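Lipoprotein (Paraburkholderia phytofirmans, PDB 5T11) forms a periplasmic PelC dodecamer that probably guides Pel polysaccharide on its way out across the outer membrane. Local coordinates at residues S25-T30 and S93-E98; Q86-V91 and I118-G123; W99-G104 and S139-V144; V113-I118 and K151-L156. The protein carries 1 engineered substitution. All blocks are in the same frame, centred on the assembly; numbering follows the deposited sequence.

Contact 1 of 4, residues S25-T30 and S93-E98; sequences SIANYT and SGAVEE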
loop_
_atom_site.group_PDB
_atom_site.type_symbol
_atom_site.label_atom_id
_atom_site.label_comp_id
_atom_site.label_asym_id
_atom_site.label_seq_id
_atom_site.Cartn_x
_atom_site.Cartn_y
_atom_site.Cartn_z
ATOM N N SER B 25 40.213 -0.083 -4.329
ATOM C CA SER B 25 38.880 0.065 -4.914
ATOM C C SER B 25 38.340 -1.189 -5.580
ATOM O O SER B 25 38.517 -1.400 -6.785
ATOM C CB SER B 25 38.867 1.203 -5.932
ATOM O OG SER B 25 39.608 0.849 -7.086
ATOM N N ILE B 26 37.696 -2.033 -4.793
ATOM C CA ILE B 26 36.939 -3.149 -5.332
ATOM C C ILE B 26 35.560 -2.633 -5.720
ATOM O O ILE B 26 34.819 -2.125 -4.873
ATOM C CB ILE B 26 36.857 -4.289 -4.314
ATOM C CG1 ILE B 26 38.290 -4.820 -4.073
ATOM C CG2 ILE B 26 35.852 -5.346 -4.789
ATOM C CD1 ILE B 26 38.403 -5.980 -3.103
ATOM N N ALA B 27 35.231 -2.731 -7.007
ATOM C CA ALA B 27 34.003 -2.155 -7.539
ATOM C C ALA B 27 32.784 -2.909 -7.014
ATOM O O ALA B 27 32.836 -4.109 -6.722
ATOM C CB ALA B 27 34.026 -2.174 -9.071
ATOM N N ASN B 28 31.679 -2.193 -6.865
ATOM C CA ASN B 28 30.458 -2.791 -6.338
ATOM C C ASN B 28 29.430 -2.810 -7.458
ATOM O O ASN B 28 28.882 -1.760 -7.830
ATOM C CB ASN B 28 29.945 -2.036 -5.107
ATOM C CG ASN B 28 28.722 -2.723 -4.466
ATOM O OD1 ASN B 28 28.320 -3.821 -4.876
ATOM N ND2 ASN B 28 28.136 -2.078 -3.462
ATOM N N TYR B 29 29.182 -3.996 -8.011
ATOM C CA TYR B 29 28.180 -4.143 -9.057
ATOM C C TYR B 29 26.871 -4.708 -8.528
ATOM O O TYR B 29 26.015 -5.115 -9.315
ATOM C CB TYR B 29 28.726 -5.005 -10.194
ATOM C CG TYR B 29 29.928 -4.375 -10.870
ATOM C CD1 TYR B 29 30.033 -2.991 -10.998
ATOM C CD2 TYR B 29 30.975 -5.159 -11.363
ATOM C CE1 TYR B 29 31.142 -2.409 -11.611
ATOM C CE2 TYR B 29 32.082 -4.578 -11.974
ATOM C CZ TYR B 29 32.154 -3.210 -12.087
ATOM O OH TYR B 29 33.237 -2.636 -12.691
ATOM N N THR B 30 26.699 -4.742 -7.218
ATOM C CA THR B 30 25.467 -5.209 -6.612
ATOM C C THR B 30 24.680 -4.020 -6.095
ATOM O O THR B 30 25.148 -2.879 -6.072
ATOM C CB THR B 30 25.756 -6.161 -5.451
ATOM O OG1 THR B 30 26.058 -5.382 -4.276
ATOM C CG2 THR B 30 26.961 -7.058 -5.786
ATOM N N SER B 93 43.024 -5.504 -6.789
ATOM C CA SER B 93 41.776 -4.858 -7.149
ATOM C C SER B 93 40.778 -5.949 -7.527
ATOM O O SER B 93 41.068 -7.145 -7.418
ATOM C CB SER B 93 41.983 -3.859 -8.292
ATOM O OG SER B 93 40.842 -3.032 -8.446
ATOM N N GLY B 94 39.602 -5.542 -7.979
ATOM C CA GLY B 94 38.604 -6.507 -8.404
ATOM C C GLY B 94 37.218 -5.886 -8.399
ATOM O O GLY B 94 37.072 -4.665 -8.457
ATOM N N ALA B 95 36.213 -6.761 -8.330
ATOM C CA ALA B 95 34.820 -6.334 -8.359
ATOM C C ALA B 95 33.935 -7.373 -7.683
ATOM O O ALA B 95 34.227 -8.578 -7.697
ATOM C CB ALA B 95 34.332 -6.100 -9.793
ATOM N N VAL B 96 32.836 -6.889 -7.110
ATOM C CA VAL B 96 31.805 -7.740 -6.533
ATOM C C VAL B 96 30.639 -7.804 -7.520
ATOM O O VAL B 96 30.012 -6.781 -7.829
ATOM C CB VAL B 96 31.365 -7.220 -5.156
ATOM C CG1 VAL B 96 30.289 -8.111 -4.561
ATOM C CG2 VAL B 96 32.599 -7.132 -4.210
ATOM N N GLU B 97 30.373 -9.003 -8.047
ATOM C CA GLU B 97 29.271 -9.230 -8.979
ATOM C C GLU B 97 27.978 -9.616 -8.282
ATOM O O GLU B 97 26.895 -9.445 -8.860
ATOM C CB GLU B 97 29.637 -10.334 -9.992
ATOM C CG GLU B 97 30.740 -9.932 -10.990
ATOM C CD GLU B 97 32.143 -10.074 -10.413
ATOM O OE1 GLU B 97 32.351 -10.984 -9.573
ATOM O OE2 GLU B 97 33.035 -9.271 -10.786
ATOM N N GLU B 98 28.057 -10.132 -7.057
ATOM C CA GLU B 98 26.863 -10.540 -6.332
ATOM C C GLU B 98 27.210 -10.635 -4.858
ATOM O O GLU B 98 28.297 -11.101 -4.493
ATOM C CB GLU B 98 26.329 -11.883 -6.852
ATOM C CG GLU B 98 25.120 -12.399 -6.103
ATOM C CD GLU B 98 24.302 -13.418 -6.917
ATOM O OE1 GLU B 98 24.909 -14.349 -7.509
ATOM O OE2 GLU B 98 23.044 -13.284 -6.954
#
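Strand segments 25-28 and 93-96 run side by side as parallel neighbours in a mixed sheet, their short axes inclined by 20° and 4.3 Å apart at closest approach, with A27 paired to A95 and N28 to V96. The pairing illustrates how a parallel bridge engages one residue through both its polar backbone atoms: A27 N donates to G94 O (3.0 Å), while A27 O accepts from V96 N (2.8 Å), the residues on either side of A95 in sequence. One step on, Y29 N reaches V96 O at 2.9 Å.

On one face of the sheet A27 CB and A95 CB touch. Y29 CG lies anti to its carbonyl carbon (chi1 -63°), and the ring comes obliquely to A95, with CE2 3.5 Å from A95 CB. On the other face I26 CG2 meets V96 CG2 at 3.8 Å, the two side chains crossing obliquely, and V96 CG1 packs against T30 CG2 at 3.7 Å. G94 gives I26 a bare backbone to lie near; its phi and psi would push a CB against the carbonyl oxygen of S93.

At the end of the strand, N28 forms an Asx turn. Its OD1 takes T30 N from above the carbonyl plane and T30 OG1 in that plane on a lone pair; ND2 bonds to T32 O, so the amide is held through both its ends.

V96 and T30 press on helix 35-49, whereas I26 reaches F115 of strand 109-119. E97 and E98 both face G112 of that strand in a classic beta bulge, and Y29 and A95 pack on S38 and S41 of the second subunit.

Contact 2 of 4, residues Q86-V91 and I118-G123; sequences QNARYV and IDVSNG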
loop_
_atom_site.group_PDB
_atom_site.type_symbol
_atom_site.label_atom_id
_atom_site.label_comp_id
_atom_site.label_asym_id
_atom_site.label_seq_id
_atom_site.Cartn_x
_atom_site.Cartn_y
_atom_site.Cartn_z
ATOM N N GLN B 86 52.952 4.651 -1.561
ATOM C CA GLN B 86 53.191 3.706 -0.477
ATOM C C GLN B 86 54.306 2.712 -0.781
ATOM O O GLN B 86 54.644 1.904 0.091
ATOM C CB GLN B 86 51.902 2.945 -0.155
ATOM C CG GLN B 86 50.824 3.810 0.485
ATOM C CD GLN B 86 51.297 4.427 1.779
ATOM O OE1 GLN B 86 51.320 3.766 2.819
ATOM N NE2 GLN B 86 51.712 5.690 1.718
ATOM N N ASN B 87 54.877 2.754 -1.988
ATOM C CA ASN B 87 55.900 1.799 -2.432
ATOM C C ASN B 87 55.403 0.355 -2.375
ATOM O O ASN B 87 56.169 -0.569 -2.092
ATOM C CB ASN B 87 57.196 1.953 -1.634
ATOM C CG ASN B 87 57.756 3.343 -1.725
ATOM O OD1 ASN B 87 58.164 3.787 -2.799
ATOM N ND2 ASN B 87 57.786 4.046 -0.597
ATOM N N ALA B 88 54.110 0.158 -2.648
ATOM C CA ALA B 88 53.578 -1.188 -2.808
ATOM C C ALA B 88 54.229 -1.882 -3.996
ATOM O O ALA B 88 54.461 -1.277 -5.046
ATOM C CB ALA B 88 52.056 -1.144 -3.006
ATOM N N ARG B 89 54.517 -3.170 -3.832
ATOM C CA ARG B 89 54.975 -3.944 -4.977
ATOM C C ARG B 89 53.811 -4.421 -5.846
ATOM O O ARG B 89 53.957 -4.501 -7.073
ATOM C CB ARG B 89 55.823 -5.128 -4.508
ATOM C CG ARG B 89 56.629 -5.785 -5.633
ATOM C CD ARG B 89 57.487 -6.917 -5.102
ATOM N NE ARG B 89 58.119 -7.688 -6.172
ATOM C CZ ARG B 89 58.970 -8.686 -5.959
ATOM N NH1 ARG B 89 59.293 -9.029 -4.718
ATOM N NH2 ARG B 89 59.500 -9.341 -6.983
ATOM N N TYR B 90 52.662 -4.739 -5.242
ATOM C CA TYR B 90 51.476 -5.177 -5.982
ATOM C C TYR B 90 50.231 -4.442 -5.501
ATOM O O TYR B 90 50.161 -3.972 -4.362
ATOM C CB TYR B 90 51.221 -6.685 -5.840
ATOM C CG TYR B 90 52.361 -7.575 -6.262
ATOM C CD1 TYR B 90 52.626 -7.804 -7.607
ATOM C CD2 TYR B 90 53.165 -8.199 -5.318
ATOM C CE1 TYR B 90 53.669 -8.622 -7.999
ATOM C CE2 TYR B 90 54.209 -9.023 -5.702
ATOM C CZ TYR B 90 54.458 -9.230 -7.047
ATOM O OH TYR B 90 55.495 -10.046 -7.450
ATOM N N VAL B 91 49.236 -4.368 -6.387
ATOM C CA VAL B 91 47.907 -3.858 -6.070
ATOM C C VAL B 91 46.906 -4.989 -6.277
ATOM O O VAL B 91 46.937 -5.671 -7.311
ATOM C CB VAL B 91 47.531 -2.639 -6.935
ATOM C CG1 VAL B 91 46.032 -2.433 -6.950
ATOM C CG2 VAL B 91 48.184 -1.401 -6.400
ATOM N N ILE B 118 48.013 -6.654 -9.581
ATOM C CA ILE B 118 48.709 -5.818 -10.553
ATOM C C ILE B 118 50.128 -5.535 -10.067
ATOM O O ILE B 118 50.335 -5.180 -8.901
ATOM C CB ILE B 118 47.933 -4.515 -10.814
ATOM C CG1 ILE B 118 46.581 -4.847 -11.471
ATOM C CG2 ILE B 118 48.756 -3.570 -11.686
ATOM C CD1 ILE B 118 45.467 -3.881 -11.131
ATOM N N ASP B 119 51.104 -5.723 -10.960
ATOM C CA ASP B 119 52.491 -5.326 -10.730
ATOM C C ASP B 119 52.569 -3.804 -10.781
ATOM O O ASP B 119 52.289 -3.200 -11.821
ATOM C CB ASP B 119 53.391 -5.966 -11.789
ATOM C CG ASP B 119 54.886 -5.713 -11.559
ATOM O OD1 ASP B 119 55.279 -4.607 -11.130
ATOM O OD2 ASP B 119 55.685 -6.637 -11.834
ATOM N N VAL B 120 52.951 -3.174 -9.665
ATOM C CA VAL B 120 52.926 -1.716 -9.617
ATOM C C VAL B 120 53.958 -1.129 -10.575
ATOM O O VAL B 120 53.691 -0.117 -11.236
ATOM C CB VAL B 120 53.121 -1.218 -8.165
ATOM C CG1 VAL B 120 53.253 0.293 -8.123
ATOM C CG2 VAL B 120 51.930 -1.638 -7.295
ATOM N N SER B 121 55.125 -1.776 -10.715
ATOM C CA SER B 121 56.207 -1.199 -11.509
ATOM C C SER B 121 55.868 -1.093 -12.997
ATOM O O SER B 121 56.489 -0.288 -13.701
ATOM C CB SER B 121 57.508 -2.006 -11.321
ATOM O OG SER B 121 57.407 -3.302 -11.900
ATOM N N ASN B 122 54.909 -1.867 -13.498
ATOM C CA ASN B 122 54.601 -1.803 -14.918
ATOM C C ASN B 122 53.121 -1.965 -15.255
ATOM O O ASN B 122 52.786 -2.021 -16.441
ATOM C CB ASN B 122 55.427 -2.851 -15.693
ATOM C CG ASN B 122 55.063 -4.285 -15.329
ATOM O OD1 ASN B 122 54.130 -4.537 -14.564
ATOM N ND2 ASN B 122 55.799 -5.237 -15.900
ATOM N N GLY B 123 52.233 -2.047 -14.263
ATOM C CA GLY B 123 50.804 -2.122 -14.497
ATOM C C GLY B 123 50.284 -3.448 -15.008
ATOM O O GLY B 123 49.077 -3.568 -15.250
HETATM O O HOH W 1 56.192 -4.194 -8.783
#
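V91 and V120 meet at the apolar centre, where CG2 of V91 lies 3.9 Å from CG2 of V120 and the two side chains cross at about a right angle. A88 CB approaches the same V120 methyl from farther off, and V91 CB stands 4.3 Å from I118 CB. M80, A83 and R84 of helix 78-85 lie against this group. V120 also presses on backbone, its CB 3.4 Å from A88 O.

Around this centre the beta hairpin of strands 90-99 and 109-119 reaches its open end. V91 and I118 form an antiparallel hydrogen-bonded pair, with V91 N to I118 O at 2.9 Å and I118 N to V91 O at 2.7 Å. Y90 and D119 follow as a non-hydrogen-bonded pair. The Y90 ring, which carries R89 CG over one face, has I118 O at its edge, in the ring plane.

Farther out, V120 N gives R89 O a nearly straight bond (171°), although the donor stands well above the carbonyl plane. A water donates to R89 O and, at 2.6 Å, to D119 OD1, adding an indirect bridge beside that bond. S121 OG donates to the same OD1 on its syn side, also at 2.6 Å, which restrains the D119 carboxylate as the chain turns toward strand 125-134. The R89 guanidinium turns elsewhere, making a salt bridge with D19.

The chemistry thus grades from valine methyls to a water-bridged polar edge: water and a serine hydroxyl would both help to stabilise a negative D119, while direct bonds across the contact remain with the backbone.

Contact 3 of 4, residues W99-G104 and S139-V144; sequences WRYKTG and SGLSSV
L141 holds its CG anti to its backbone N (chi1 177°), whereas Y101 CG is anti to its carbonyl carbon (chi1 -64°), and the two side chains meet at the start of helix 141-152. The motif is a helix N-terminus, with G140 at the N-cap position, met by the end of strand 90-99 and the loop after it.

Both leucine methyls go to the indole of W99. CD1 lies over one face of it, and CD2 comes to 3.7 Å from W99 CD1. Closer to the backbone, L141 CB touches Y101 CZ at 3.5 Å. S139 O approaches from another direction, lying at the edge of the phenol ring near its plane, 3.8 Å from Y101 CE1.

A first-turn amide lacks a carbonyl of its own helix to bond to, and here L141 N finds the phenol oxygen instead: it donates to Y101 OH at 2.9 Å in an almost perfectly straight bond of 178°. That hydroxyl is also hydrogen-bonded to E98 of the third subunit, whose other carboxylate oxygen takes S142 N. The positive end of the helix dipole would be expected to suit that negative charge, so the contact is completed by the neighbouring subunit of the dodecamer. The indole of W99 meanwhile packs on A35, S38, A39 and I42 of helix 35-49.

Within the loop, R100 NE folds back onto Y101 O at 2.9 Å, standing above the plane of that carbonyl.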
loop_
_atom_site.group_PDB
_atom_site.type_symbol
_atom_site.label_atom_id
_atom_site.label_comp_id
_atom_site.label_asym_id
_atom_site.label_seq_id
_atom_site.Cartn_x
_atom_site.Cartn_y
_atom_site.Cartn_z
ATOM N N TRP B 99 26.283 -10.200 -4.019
ATOM C CA TRP B 99 26.505 -10.110 -2.583
ATOM C C TRP B 99 25.169 -9.822 -1.914
ATOM O O TRP B 99 24.888 -8.672 -1.554
ATOM C CB TRP B 99 27.520 -9.005 -2.291
ATOM C CG TRP B 99 28.097 -8.906 -0.884
ATOM C CD1 TRP B 99 27.449 -8.495 0.252
ATOM C CD2 TRP B 99 29.471 -9.131 -0.501
ATOM N NE1 TRP B 99 28.324 -8.481 1.319
ATOM C CE2 TRP B 99 29.567 -8.875 0.888
ATOM C CE3 TRP B 99 30.616 -9.558 -1.192
ATOM C CZ2 TRP B 99 30.772 -9.014 1.599
ATOM C CZ3 TRP B 99 31.811 -9.694 -0.485
ATOM C CH2 TRP B 99 31.875 -9.415 0.900
ATOM N N ARG B 100 24.318 -10.835 -1.784
ATOM C CA ARG B 100 22.959 -10.608 -1.292
ATOM C C ARG B 100 22.433 -11.910 -0.715
ATOM O O ARG B 100 23.013 -12.981 -0.921
ATOM C CB ARG B 100 22.037 -10.118 -2.417
ATOM C CG ARG B 100 21.877 -11.159 -3.554
ATOM C CD ARG B 100 20.812 -10.765 -4.579
ATOM N NE ARG B 100 19.481 -10.664 -3.960
ATOM C CZ ARG B 100 18.352 -10.496 -4.640
ATOM N NH1 ARG B 100 18.372 -10.401 -5.972
ATOM N NH2 ARG B 100 17.202 -10.427 -3.993
ATOM N N TYR B 101 21.319 -11.809 0.014
ATOM C CA TYR B 101 20.465 -12.974 0.217
ATOM C C TYR B 101 19.479 -13.019 -0.936
ATOM O O TYR B 101 18.974 -11.979 -1.372
ATOM C CB TYR B 101 19.708 -12.929 1.553
ATOM C CG TYR B 101 20.605 -12.962 2.780
ATOM C CD1 TYR B 101 21.064 -14.174 3.292
ATOM C CD2 TYR B 101 21.005 -11.779 3.423
ATOM C CE1 TYR B 101 21.893 -14.227 4.409
ATOM C CE2 TYR B 101 21.847 -11.824 4.557
ATOM C CZ TYR B 101 22.286 -13.058 5.037
ATOM O OH TYR B 101 23.117 -13.143 6.140
ATOM N N LYS B 102 19.236 -14.219 -1.461
ATOM C CA LYS B 102 18.156 -14.346 -2.420
ATOM C C LYS B 102 16.835 -14.033 -1.715
ATOM O O LYS B 102 16.749 -14.004 -0.483
ATOM C CB LYS B 102 18.145 -15.747 -3.059
ATOM C CG LYS B 102 19.328 -15.963 -4.039
ATOM C CD LYS B 102 19.605 -17.454 -4.371
ATOM C CE LYS B 102 18.403 -18.176 -4.916
ATOM N NZ LYS B 102 18.816 -19.517 -5.518
ATOM N N THR B 103 15.810 -13.773 -2.514
ATOM C CA THR B 103 14.581 -13.195 -1.993
ATOM C C THR B 103 13.778 -14.236 -1.219
ATOM O O THR B 103 13.830 -15.438 -1.496
ATOM C CB THR B 103 13.753 -12.609 -3.142
ATOM O OG1 THR B 103 12.829 -11.646 -2.625
ATOM C CG2 THR B 103 12.970 -13.703 -3.871
ATOM N N GLY B 104 13.053 -13.763 -0.217
ATOM C CA GLY B 104 12.178 -14.617 0.557
ATOM C C GLY B 104 12.762 -14.968 1.919
ATOM O O GLY B 104 13.974 -14.897 2.160
ATOM N N SER B 139 22.724 -20.182 6.347
ATOM C CA SER B 139 24.051 -19.591 6.423
ATOM C C SER B 139 23.989 -18.061 6.395
ATOM O O SER B 139 22.988 -17.448 6.008
ATOM C CB SER B 139 24.944 -20.100 5.291
ATOM O OG SER B 139 24.216 -20.335 4.105
ATOM N N GLY B 140 25.088 -17.454 6.832
ATOM C CA GLY B 140 25.229 -16.011 6.856
ATOM C C GLY B 140 25.967 -15.523 5.626
ATOM O O GLY B 140 26.939 -16.140 5.177
ATOM N N LEU B 141 25.481 -14.412 5.071
ATOM C CA LEU B 141 26.155 -13.805 3.930
ATOM C C LEU B 141 27.629 -13.534 4.239
ATOM O O LEU B 141 28.517 -13.896 3.457
ATOM C CB LEU B 141 25.427 -12.517 3.544
ATOM C CG LEU B 141 25.987 -11.666 2.408
ATOM C CD1 LEU B 141 26.251 -12.519 1.172
ATOM C CD2 LEU B 141 25.007 -10.550 2.082
ATOM N N SER B 142 27.917 -12.896 5.378
ATOM C CA SER B 142 29.324 -12.612 5.656
ATOM C C SER B 142 30.140 -13.894 5.864
ATOM O O SER B 142 31.311 -13.934 5.477
ATOM C CB SER B 142 29.465 -11.662 6.856
ATOM O OG SER B 142 28.871 -12.192 8.034
ATOM N N SER B 143 29.562 -14.946 6.457
ATOM C CA SER B 143 30.294 -16.211 6.544
ATOM C C SER B 143 30.634 -16.743 5.155
ATOM O O SER B 143 31.769 -17.165 4.898
ATOM C CB SER B 143 29.492 -17.252 7.323
ATOM O OG SER B 143 29.536 -17.000 8.715
ATOM N N VAL B 144 29.659 -16.728 4.239
ATOM C CA VAL B 144 29.914 -17.212 2.888
ATOM C C VAL B 144 30.963 -16.344 2.196
ATOM O O VAL B 144 31.906 -16.851 1.580
ATOM C CB VAL B 144 28.604 -17.279 2.084
ATOM C CG1 VAL B 144 28.907 -17.508 0.623
ATOM C CG2 VAL B 144 27.721 -18.411 2.613
#

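Contact 4 of 4, residues V113-I118 and K151-L156; sequences VTFELI and KVLSPL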
loop_
_atom_site.group_PDB
_atom_site.type_symbol
_atom_site.label_atom_id
_atom_site.label_comp_id
_atom_site.label_asym_id
_atom_site.label_seq_id
_atom_site.Cartn_x
_atom_site.Cartn_y
_atom_site.Cartn_z
ATOM N N VAL B 113 32.682 -12.740 -6.865
ATOM C CA VAL B 113 33.793 -11.790 -6.789
ATOM C C VAL B 113 34.825 -12.118 -7.864
ATOM O O VAL B 113 35.056 -13.284 -8.197
ATOM C CB VAL B 113 34.493 -11.792 -5.410
ATOM C CG1 VAL B 113 33.567 -11.295 -4.329
ATOM C CG2 VAL B 113 35.020 -13.189 -5.074
ATOM N N THR B 114 35.456 -11.072 -8.399
ATOM C CA THR B 114 36.613 -11.202 -9.276
ATOM C C THR B 114 37.756 -10.378 -8.687
ATOM O O THR B 114 37.527 -9.301 -8.124
ATOM C CB THR B 114 36.287 -10.735 -10.707
ATOM O OG1 THR B 114 35.615 -9.470 -10.647
ATOM C CG2 THR B 114 35.379 -11.744 -11.433
ATOM N N PHE B 115 38.984 -10.883 -8.798
ATOM C CA PHE B 115 40.165 -10.203 -8.267
ATOM C C PHE B 115 41.266 -10.173 -9.319
ATOM O O PHE B 115 41.380 -11.090 -10.141
ATOM C CB PHE B 115 40.735 -10.897 -7.012
ATOM C CG PHE B 115 39.905 -10.723 -5.771
ATOM C CD1 PHE B 115 39.981 -9.546 -5.024
ATOM C CD2 PHE B 115 39.090 -11.755 -5.313
ATOM C CE1 PHE B 115 39.216 -9.383 -3.873
ATOM C CE2 PHE B 115 38.318 -11.597 -4.162
ATOM C CZ PHE B 115 38.385 -10.412 -3.441
ATOM N N GLU B 116 42.089 -9.117 -9.274
ATOM C CA GLU B 116 43.298 -9.002 -10.085
ATOM C C GLU B 116 44.441 -8.535 -9.195
ATOM O O GLU B 116 44.251 -7.671 -8.332
ATOM C CB GLU B 116 43.154 -7.997 -11.258
ATOM C CG GLU B 116 42.051 -8.286 -12.246
ATOM C CD GLU B 116 40.720 -7.679 -11.827
ATOM O OE1 GLU B 116 40.719 -6.565 -11.257
ATOM O OE2 GLU B 116 39.677 -8.324 -12.065
ATOM N N LEU B 117 45.627 -9.094 -9.413
ATOM C CA LEU B 117 46.846 -8.623 -8.770
ATOM C C LEU B 117 47.699 -7.925 -9.819
ATOM O O LEU B 117 48.080 -8.541 -10.826
ATOM C CB LEU B 117 47.616 -9.771 -8.121
ATOM C CG LEU B 117 48.777 -9.309 -7.237
ATOM C CD1 LEU B 117 48.218 -8.665 -5.967
ATOM C CD2 LEU B 117 49.708 -10.461 -6.912
ATOM N N ILE B 118 48.013 -6.654 -9.581
ATOM C CA ILE B 118 48.709 -5.818 -10.553
ATOM C C ILE B 118 50.128 -5.535 -10.067
ATOM O O ILE B 118 50.335 -5.180 -8.901
ATOM C CB ILE B 118 47.933 -4.515 -10.814
ATOM C CG1 ILE B 118 46.581 -4.847 -11.471
ATOM C CG2 ILE B 118 48.756 -3.570 -11.686
ATOM C CD1 ILE B 118 45.467 -3.881 -11.131
ATOM N N LYS B 151 39.287 -18.694 0.089
ATOM C CA LYS B 151 39.593 -19.704 -0.926
ATOM C C LYS B 151 40.179 -19.053 -2.180
ATOM O O LYS B 151 41.238 -19.465 -2.678
ATOM C CB LYS B 151 38.316 -20.500 -1.251
ATOM C CG LYS B 151 38.475 -21.660 -2.226
ATOM C CD LYS B 151 39.333 -22.771 -1.623
ATOM C CE LYS B 151 39.412 -24.004 -2.523
ATOM N NZ LYS B 151 40.504 -24.911 -2.074
ATOM N N VAL B 152 39.515 -18.002 -2.681
ATOM C CA VAL B 152 39.915 -17.363 -3.933
ATOM C C VAL B 152 41.334 -16.802 -3.836
ATOM O O VAL B 152 42.120 -16.895 -4.789
ATOM C CB VAL B 152 38.902 -16.264 -4.310
ATOM C CG1 VAL B 152 39.465 -15.370 -5.408
ATOM C CG2 VAL B 152 37.561 -16.880 -4.742
ATOM N N LEU B 153 41.677 -16.195 -2.705
ATOM C CA LEU B 153 42.978 -15.557 -2.526
ATOM C C LEU B 153 44.038 -16.501 -1.967
ATOM O O LEU B 153 45.169 -16.064 -1.704
ATOM C CB LEU B 153 42.848 -14.331 -1.613
ATOM C CG LEU B 153 41.940 -13.194 -2.113
ATOM C CD1 LEU B 153 41.989 -11.994 -1.155
ATOM C CD2 LEU B 153 42.305 -12.764 -3.540
ATOM N N SER B 154 43.710 -17.781 -1.790
ATOM C CA SER B 154 44.691 -18.719 -1.253
ATOM C C SER B 154 45.991 -18.818 -2.060
ATOM O O SER B 154 47.038 -19.059 -1.434
ATOM C CB SER B 154 44.060 -20.111 -1.099
ATOM O OG SER B 154 43.822 -20.709 -2.358
ATOM N N PRO B 155 46.017 -18.661 -3.394
ATOM C CA PRO B 155 47.321 -18.689 -4.084
ATOM C C PRO B 155 48.221 -17.494 -3.768
ATOM O O PRO B 155 49.405 -17.532 -4.127
ATOM C CB PRO B 155 46.939 -18.718 -5.571
ATOM C CG PRO B 155 45.487 -19.189 -5.601
ATOM C CD PRO B 155 44.895 -18.617 -4.358
ATOM N N LEU B 156 47.720 -16.444 -3.118
ATOM C CA LEU B 156 48.562 -15.312 -2.743
ATOM C C LEU B 156 49.163 -15.445 -1.346
ATOM O O LEU B 156 49.759 -14.484 -0.845
ATOM C CB LEU B 156 47.777 -14.007 -2.833
ATOM C CG LEU B 156 47.097 -13.735 -4.179
ATOM C CD1 LEU B 156 46.452 -12.358 -4.173
ATOM C CD2 LEU B 156 48.089 -13.861 -5.323
#
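F115 and L153 meet at about a right angle, the leucine coming down on the flat side of the phenyl ring. Its CD2 sits 4.0 Å from the ring centroid and 19° off the normal, a CH-pi contact displaced toward the rim, near F115 CG and CD2. V152 approaches the same ring obliquely, with CG1 3.6 Å from F115 CD2. F115 CG lies anti to the carbonyl carbon (chi1 -73°), beside the backbone N, and the ring beyond it is met by the consecutive residues V152 and L153.

Farther along, L117 and L156 slide past each other in opposite directions and touch through their CD2 methyls at 4.1 Å. V113 makes a looser approach at the other end, CG2 to V152 CG2 at 4.5 Å.

The arrangement is that of a layered alpha/beta fold, in which alternate residues of a sheet strand enter the core. V113, F115 and L117 point toward the helix, while T114 and E116 point away and pack on N45 of the second subunit. Helix 35-49 joins the same core layer, with A43 against F115 and L153 and L47 against L156. L92 and W127 from the neighbouring strands also lie against L153 and L156.

The helix gives way to a short 3-10 segment, and the change of course brings L156 back to the strand after L153. K151 O accepts twice at this bend, from S154 N at 3.1 Å and from S154 OG at 2.9 Å, the hydroxyl lying in the carbonyl plane.

The four contacts show how one sheet can serve both core and assembly. Contacts 1 and 2 share strand 90-99, their centres about 20 Å apart, and contacts 2 and 4 share strand 109-119, overlapping at I118. Contact 4, nearest the centre of the chain, places the end of helix 141-152 on this sheet; contact 3 uses the start of the same helix, about 21 Å away between centres. Contacts 2 and 3 lie on opposite sides of the chain's centre, about 33 Å apart between centres. In sequence, contact 1 closes before 3 and 4 open, whereas contact 2 crosses the other three. Contacts 1, 3 and 4 touch the second subunit, but no other chain reaches contact 2.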